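Local coordinates for activating signal cointegrator 1 complex subunit 3 (Homo sapiens, PDB 6YXQ), which unwinds DNA in the 3'-5' direction using ATP so that alkylated bases can be repaired, helps rescue stalled ribosomes, and scaffolds the ASCC complex, at residues F57-I70 against I141-L153. Numbering follows the deposited sequence.
Sequences FLNEKLEKSKMQSI and IISHFSQDDLTAL
F57 and F145 meet where two helix-helix corners lie against each other, a worked example of how aromatic side chains fill the space between helices too far apart for their backbones to touch. The axes of helices 57-61 and 147-153 run roughly antiparallel, at 148°, and come no closer than 11.5 Å. F57 bridges that distance: with CG anti to its own backbone N (chi1 -174°), the ring reaches the opposite helix, CZ lying 3.4 Å from D149 O at its edge. L153 CD1 sits over the centre of one face in a CH-pi contact, 4.2 Å from the centroid, while K61 CG lies against the other. The F57 and F145 rings are near parallel but slid apart, so they barely overlap. F145 in turn receives L58 CD2 at its edge, 3.5 Å from CZ, and L62 CD1 near CE1.

Charge enters at the margin. K61 NZ makes a long salt bridge with D149 OD1, 3.5 Å, its bent chain sliding past the carboxylate in the opposite direction. D149 also belongs to the helix start, where its N donates to S146 OG in an N-cap bond.

A second cluster forms at H144. The K66 chain runs along the imidazole edge, with CD near the ring plane, and I70 CD1 lies over one face. Replacing K66 with an alanine would take away the chain from CG outward, and would probably leave the ND1 edge of H144 less covered and the imidazole less restrained. Beyond it, I70 CG2 packs on I141 CD1 at 3.9 Å.

These contacts join the 51-61/64-85 corner to the 128-142/147-163 corner in the N-terminal, all-helical part of ASCC3, which is required for the interaction with ASCC2. I141 also touches L74 of helix 64-85 and F102 of helix 91-105, whereas L153 touches L49 and H106 in neighbouring loops.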
loop_
_atom_site.group_PDB
_atom_site.type_symbol
_atom_site.label_atom_id
_atom_site.label_comp_id
_atom_site.label_asym_id
_atom_site.label_seq_id
_atom_site.Cartn_x
_atom_site.Cartn_y
_atom_site.Cartn_z
ATOM N N PHE A 57 -10.336 -33.813 20.675
ATOM C CA PHE A 57 -9.568 -34.592 19.706
ATOM C C PHE A 57 -8.828 -35.734 20.388
ATOM O O PHE A 57 -8.934 -36.893 19.973
ATOM C CB PHE A 57 -8.585 -33.687 18.960
ATOM C CG PHE A 57 -7.844 -34.379 17.844
ATOM C CD1 PHE A 57 -6.730 -35.157 18.104
ATOM C CD2 PHE A 57 -8.259 -34.243 16.531
ATOM C CE1 PHE A 57 -6.054 -35.795 17.079
ATOM C CE2 PHE A 57 -7.585 -34.872 15.502
ATOM C CZ PHE A 57 -6.481 -35.650 15.776
ATOM N N LEU A 58 -8.068 -35.421 21.440
ATOM C CA LEU A 58 -7.264 -36.443 22.104
ATOM C C LEU A 58 -8.122 -37.603 22.597
ATOM O O LEU A 58 -7.745 -38.770 22.439
ATOM C CB LEU A 58 -6.490 -35.819 23.262
ATOM C CG LEU A 58 -5.405 -34.812 22.890
ATOM C CD1 LEU A 58 -4.941 -34.032 24.112
ATOM C CD2 LEU A 58 -4.248 -35.536 22.255
ATOM N N ASN A 59 -9.286 -37.306 23.192
ATOM C CA ASN A 59 -10.143 -38.370 23.713
ATOM C C ASN A 59 -10.824 -39.139 22.592
ATOM O O ASN A 59 -11.121 -40.331 22.741
ATOM C CB ASN A 59 -11.195 -37.783 24.655
ATOM C CG ASN A 59 -10.690 -37.638 26.072
ATOM O OD1 ASN A 59 -10.591 -38.618 26.806
ATOM N ND2 ASN A 59 -10.364 -36.412 26.465
ATOM N N GLU A 60 -11.079 -38.474 21.473
ATOM C CA GLU A 60 -11.771 -39.085 20.351
ATOM C C GLU A 60 -10.874 -40.027 19.557
ATOM O O GLU A 60 -11.387 -40.938 18.901
ATOM C CB GLU A 60 -12.325 -37.966 19.460
ATOM C CG GLU A 60 -13.167 -38.382 18.280
ATOM C CD GLU A 60 -13.509 -37.195 17.400
ATOM O OE1 GLU A 60 -13.061 -37.154 16.236
ATOM O OE2 GLU A 60 -14.224 -36.291 17.876
ATOM N N LYS A 61 -9.551 -39.847 19.620
ATOM C CA LYS A 61 -8.622 -40.574 18.764
ATOM C C LYS A 61 -7.800 -41.621 19.492
ATOM O O LYS A 61 -7.187 -42.464 18.830
ATOM C CB LYS A 61 -7.649 -39.605 18.075
ATOM C CG LYS A 61 -8.304 -38.561 17.195
ATOM C CD LYS A 61 -9.232 -39.202 16.188
ATOM C CE LYS A 61 -9.098 -38.544 14.829
ATOM N NZ LYS A 61 -8.937 -39.567 13.764
ATOM N N LEU A 62 -7.751 -41.583 20.820
ATOM C CA LEU A 62 -6.850 -42.424 21.590
ATOM C C LEU A 62 -7.622 -43.259 22.604
ATOM O O LEU A 62 -8.694 -42.864 23.076
ATOM C CB LEU A 62 -5.793 -41.564 22.293
ATOM C CG LEU A 62 -5.018 -40.619 21.365
ATOM C CD1 LEU A 62 -3.929 -39.892 22.115
ATOM C CD2 LEU A 62 -4.420 -41.361 20.178
ATOM N N GLU A 63 -7.070 -44.424 22.935
ATOM C CA GLU A 63 -7.728 -45.319 23.874
ATOM C C GLU A 63 -7.519 -44.861 25.314
ATOM O O GLU A 63 -6.550 -44.161 25.640
ATOM C CB GLU A 63 -7.223 -46.753 23.701
ATOM C CG GLU A 63 -5.727 -46.882 23.462
ATOM C CD GLU A 63 -5.305 -48.315 23.165
ATOM O OE1 GLU A 63 -4.577 -48.530 22.172
ATOM O OE2 GLU A 63 -5.704 -49.226 23.924
ATOM N N LYS A 64 -8.460 -45.266 26.176
ATOM C CA LYS A 64 -8.419 -44.902 27.590
ATOM C C LYS A 64 -7.078 -45.272 28.213
ATOM O O LYS A 64 -6.547 -44.545 29.073
ATOM C CB LYS A 64 -9.579 -45.599 28.310
ATOM C CG LYS A 64 -9.862 -45.117 29.720
ATOM C CD LYS A 64 -11.059 -45.858 30.310
ATOM C CE LYS A 64 -11.327 -45.437 31.748
ATOM N NZ LYS A 64 -12.202 -46.406 32.459
ATOM N N SER A 65 -6.521 -46.404 27.769
ATOM C CA SER A 65 -5.188 -46.870 28.129
ATOM C C SER A 65 -4.183 -45.726 28.185
ATOM O O SER A 65 -3.558 -45.469 29.222
ATOM C CB SER A 65 -4.734 -47.920 27.108
ATOM O OG SER A 65 -5.824 -48.714 26.655
ATOM N N LYS A 66 -4.044 -45.013 27.070
ATOM C CA LYS A 66 -3.054 -43.956 26.950
ATOM C C LYS A 66 -3.587 -42.594 27.373
ATOM O O LYS A 66 -2.787 -41.716 27.730
ATOM C CB LYS A 66 -2.533 -43.930 25.508
ATOM C CG LYS A 66 -2.221 -45.341 24.991
ATOM C CD LYS A 66 -1.412 -45.351 23.701
ATOM C CE LYS A 66 -0.164 -46.234 23.835
ATOM N NZ LYS A 66 0.859 -45.982 22.767
ATOM N N MET A 67 -4.910 -42.403 27.364
ATOM C CA MET A 67 -5.472 -41.184 27.941
ATOM C C MET A 67 -5.092 -41.037 29.410
ATOM O O MET A 67 -4.923 -39.910 29.899
ATOM C CB MET A 67 -6.993 -41.168 27.785
ATOM C CG MET A 67 -7.474 -40.858 26.375
ATOM S SD MET A 67 -6.828 -39.311 25.693
ATOM C CE MET A 67 -7.359 -38.117 26.918
ATOM N N GLN A 68 -4.944 -42.159 30.124
ATOM C CA GLN A 68 -4.524 -42.093 31.527
ATOM C C GLN A 68 -3.236 -41.286 31.708
ATOM O O GLN A 68 -3.160 -40.399 32.568
ATOM C CB GLN A 68 -4.362 -43.506 32.095
ATOM C CG GLN A 68 -4.313 -43.547 33.619
ATOM C CD GLN A 68 -3.439 -44.663 34.166
ATOM O OE1 GLN A 68 -2.300 -44.846 33.735
ATOM N NE2 GLN A 68 -3.968 -45.413 35.127
ATOM N N SER A 69 -2.211 -41.584 30.906
ATOM C CA SER A 69 -0.954 -40.838 30.971
ATOM C C SER A 69 -1.055 -39.463 30.311
ATOM O O SER A 69 -0.399 -38.493 30.746
ATOM C CB SER A 69 0.157 -41.648 30.307
ATOM O OG SER A 69 1.105 -40.794 29.691
ATOM N N ILE A 70 -1.858 -39.362 29.252
ATOM C CA ILE A 70 -1.958 -38.105 28.527
ATOM C C ILE A 70 -2.593 -37.029 29.394
ATOM O O ILE A 70 -2.316 -35.840 29.215
ATOM C CB ILE A 70 -2.720 -38.347 27.210
ATOM C CG1 ILE A 70 -1.764 -38.934 26.176
ATOM C CG2 ILE A 70 -3.377 -37.067 26.683
ATOM C CD1 ILE A 70 -2.433 -39.819 25.179
ATOM N N ILE A 141 2.777 -36.542 24.502
ATOM C CA ILE A 141 1.426 -36.816 24.011
ATOM C C ILE A 141 1.464 -37.291 22.560
ATOM O O ILE A 141 0.853 -38.306 22.204
ATOM C CB ILE A 141 0.533 -35.575 24.166
ATOM C CG1 ILE A 141 0.117 -35.399 25.620
ATOM C CG2 ILE A 141 -0.703 -35.692 23.287
ATOM C CD1 ILE A 141 -0.821 -34.225 25.831
ATOM N N ILE A 142 2.181 -36.562 21.701
ATOM C CA ILE A 142 2.187 -36.888 20.275
ATOM C C ILE A 142 2.837 -38.244 20.027
ATOM O O ILE A 142 2.530 -38.919 19.034
ATOM C CB ILE A 142 2.882 -35.773 19.469
ATOM C CG1 ILE A 142 2.154 -34.440 19.652
ATOM C CG2 ILE A 142 2.909 -36.112 17.995
ATOM C CD1 ILE A 142 0.764 -34.428 19.074
ATOM N N SER A 143 3.726 -38.681 20.921
ATOM C CA SER A 143 4.330 -39.998 20.769
ATOM C C SER A 143 3.301 -41.122 20.798
ATOM O O SER A 143 3.640 -42.256 20.441
ATOM C CB SER A 143 5.382 -40.216 21.856
ATOM O OG SER A 143 4.782 -40.519 23.102
ATOM N N HIS A 144 2.062 -40.840 21.205
ATOM C CA HIS A 144 0.981 -41.812 21.153
ATOM C C HIS A 144 0.133 -41.688 19.891
ATOM O O HIS A 144 -0.704 -42.561 19.635
ATOM C CB HIS A 144 0.081 -41.672 22.388
ATOM C CG HIS A 144 0.784 -41.933 23.684
ATOM N ND1 HIS A 144 0.596 -43.088 24.411
ATOM C CD2 HIS A 144 1.667 -41.187 24.390
ATOM C CE1 HIS A 144 1.336 -43.046 25.504
ATOM N NE2 HIS A 144 1.994 -41.901 25.516
ATOM N N PHE A 145 0.318 -40.634 19.101
ATOM C CA PHE A 145 -0.449 -40.503 17.872
ATOM C C PHE A 145 0.046 -41.523 16.863
ATOM O O PHE A 145 1.248 -41.776 16.749
ATOM C CB PHE A 145 -0.324 -39.091 17.275
ATOM C CG PHE A 145 -1.155 -38.034 17.970
ATOM C CD1 PHE A 145 -1.421 -38.104 19.330
ATOM C CD2 PHE A 145 -1.627 -36.941 17.264
ATOM C CE1 PHE A 145 -2.162 -37.121 19.959
ATOM C CE2 PHE A 145 -2.368 -35.955 17.890
ATOM C CZ PHE A 145 -2.635 -36.045 19.237
ATOM N N SER A 146 -0.892 -42.134 16.156
ATOM C CA SER A 146 -0.541 -42.704 14.873
ATOM C C SER A 146 -0.471 -41.589 13.843
ATOM O O SER A 146 -0.955 -40.472 14.060
ATOM C CB SER A 146 -1.556 -43.755 14.443
ATOM O OG SER A 146 -2.779 -43.144 14.082
ATOM N N GLN A 147 0.147 -41.908 12.707
ATOM C CA GLN A 147 0.410 -40.868 11.723
ATOM C C GLN A 147 -0.864 -40.449 10.989
ATOM O O GLN A 147 -1.003 -39.279 10.598
ATOM C CB GLN A 147 1.516 -41.323 10.759
ATOM C CG GLN A 147 2.095 -40.088 10.169
ATOM C CD GLN A 147 1.097 -39.407 9.316
ATOM O OE1 GLN A 147 0.511 -39.973 8.403
ATOM N NE2 GLN A 147 0.770 -38.220 9.725
ATOM N N ASP A 148 -1.822 -41.368 10.855
ATOM C CA ASP A 148 -3.167 -40.989 10.438
ATOM C C ASP A 148 -3.792 -40.008 11.427
ATOM O O ASP A 148 -4.406 -39.008 11.027
ATOM C CB ASP A 148 -4.038 -42.242 10.288
ATOM C CG ASP A 148 -3.874 -42.926 8.924
ATOM O OD1 ASP A 148 -3.184 -42.364 8.041
ATOM O OD2 ASP A 148 -4.462 -44.013 8.727
ATOM N N ASP A 149 -3.636 -40.274 12.726
ATOM C CA ASP A 149 -4.113 -39.344 13.749
ATOM C C ASP A 149 -3.451 -37.977 13.609
ATOM O O ASP A 149 -4.113 -36.937 13.726
ATOM C CB ASP A 149 -3.848 -39.918 15.140
ATOM C CG ASP A 149 -4.818 -41.007 15.510
ATOM O OD1 ASP A 149 -5.939 -41.007 14.955
ATOM O OD2 ASP A 149 -4.461 -41.862 16.349
ATOM N N LEU A 150 -2.140 -37.960 13.373
ATOM C CA LEU A 150 -1.430 -36.694 13.259
ATOM C C LEU A 150 -1.936 -35.895 12.066
ATOM O O LEU A 150 -2.136 -34.680 12.169
ATOM C CB LEU A 150 0.075 -36.942 13.149
ATOM C CG LEU A 150 1.048 -35.925 13.754
ATOM C CD1 LEU A 150 2.467 -36.426 13.564
ATOM C CD2 LEU A 150 0.896 -34.544 13.149
ATOM N N THR A 151 -2.150 -36.555 10.922
ATOM C CA THR A 151 -2.691 -35.832 9.770
ATOM C C THR A 151 -4.108 -35.359 10.040
ATOM O O THR A 151 -4.520 -34.308 9.540
ATOM C CB THR A 151 -2.671 -36.685 8.502
ATOM O OG1 THR A 151 -3.397 -37.891 8.723
ATOM C CG2 THR A 151 -1.261 -37.011 8.090
ATOM N N ALA A 152 -4.878 -36.130 10.811
ATOM C CA ALA A 152 -6.197 -35.657 11.210
ATOM C C ALA A 152 -6.093 -34.365 12.012
ATOM O O ALA A 152 -6.863 -33.418 11.796
ATOM C CB ALA A 152 -6.916 -36.734 12.014
ATOM N N LEU A 153 -5.142 -34.306 12.941
ATOM C CA LEU A 153 -4.948 -33.080 13.709
ATOM C C LEU A 153 -4.529 -31.931 12.802
ATOM O O LEU A 153 -5.043 -30.812 12.922
ATOM C CB LEU A 153 -3.911 -33.299 14.813
ATOM C CG LEU A 153 -3.540 -32.072 15.656
ATOM C CD1 LEU A 153 -4.739 -31.565 16.422
ATOM C CD2 LEU A 153 -2.427 -32.399 16.621
#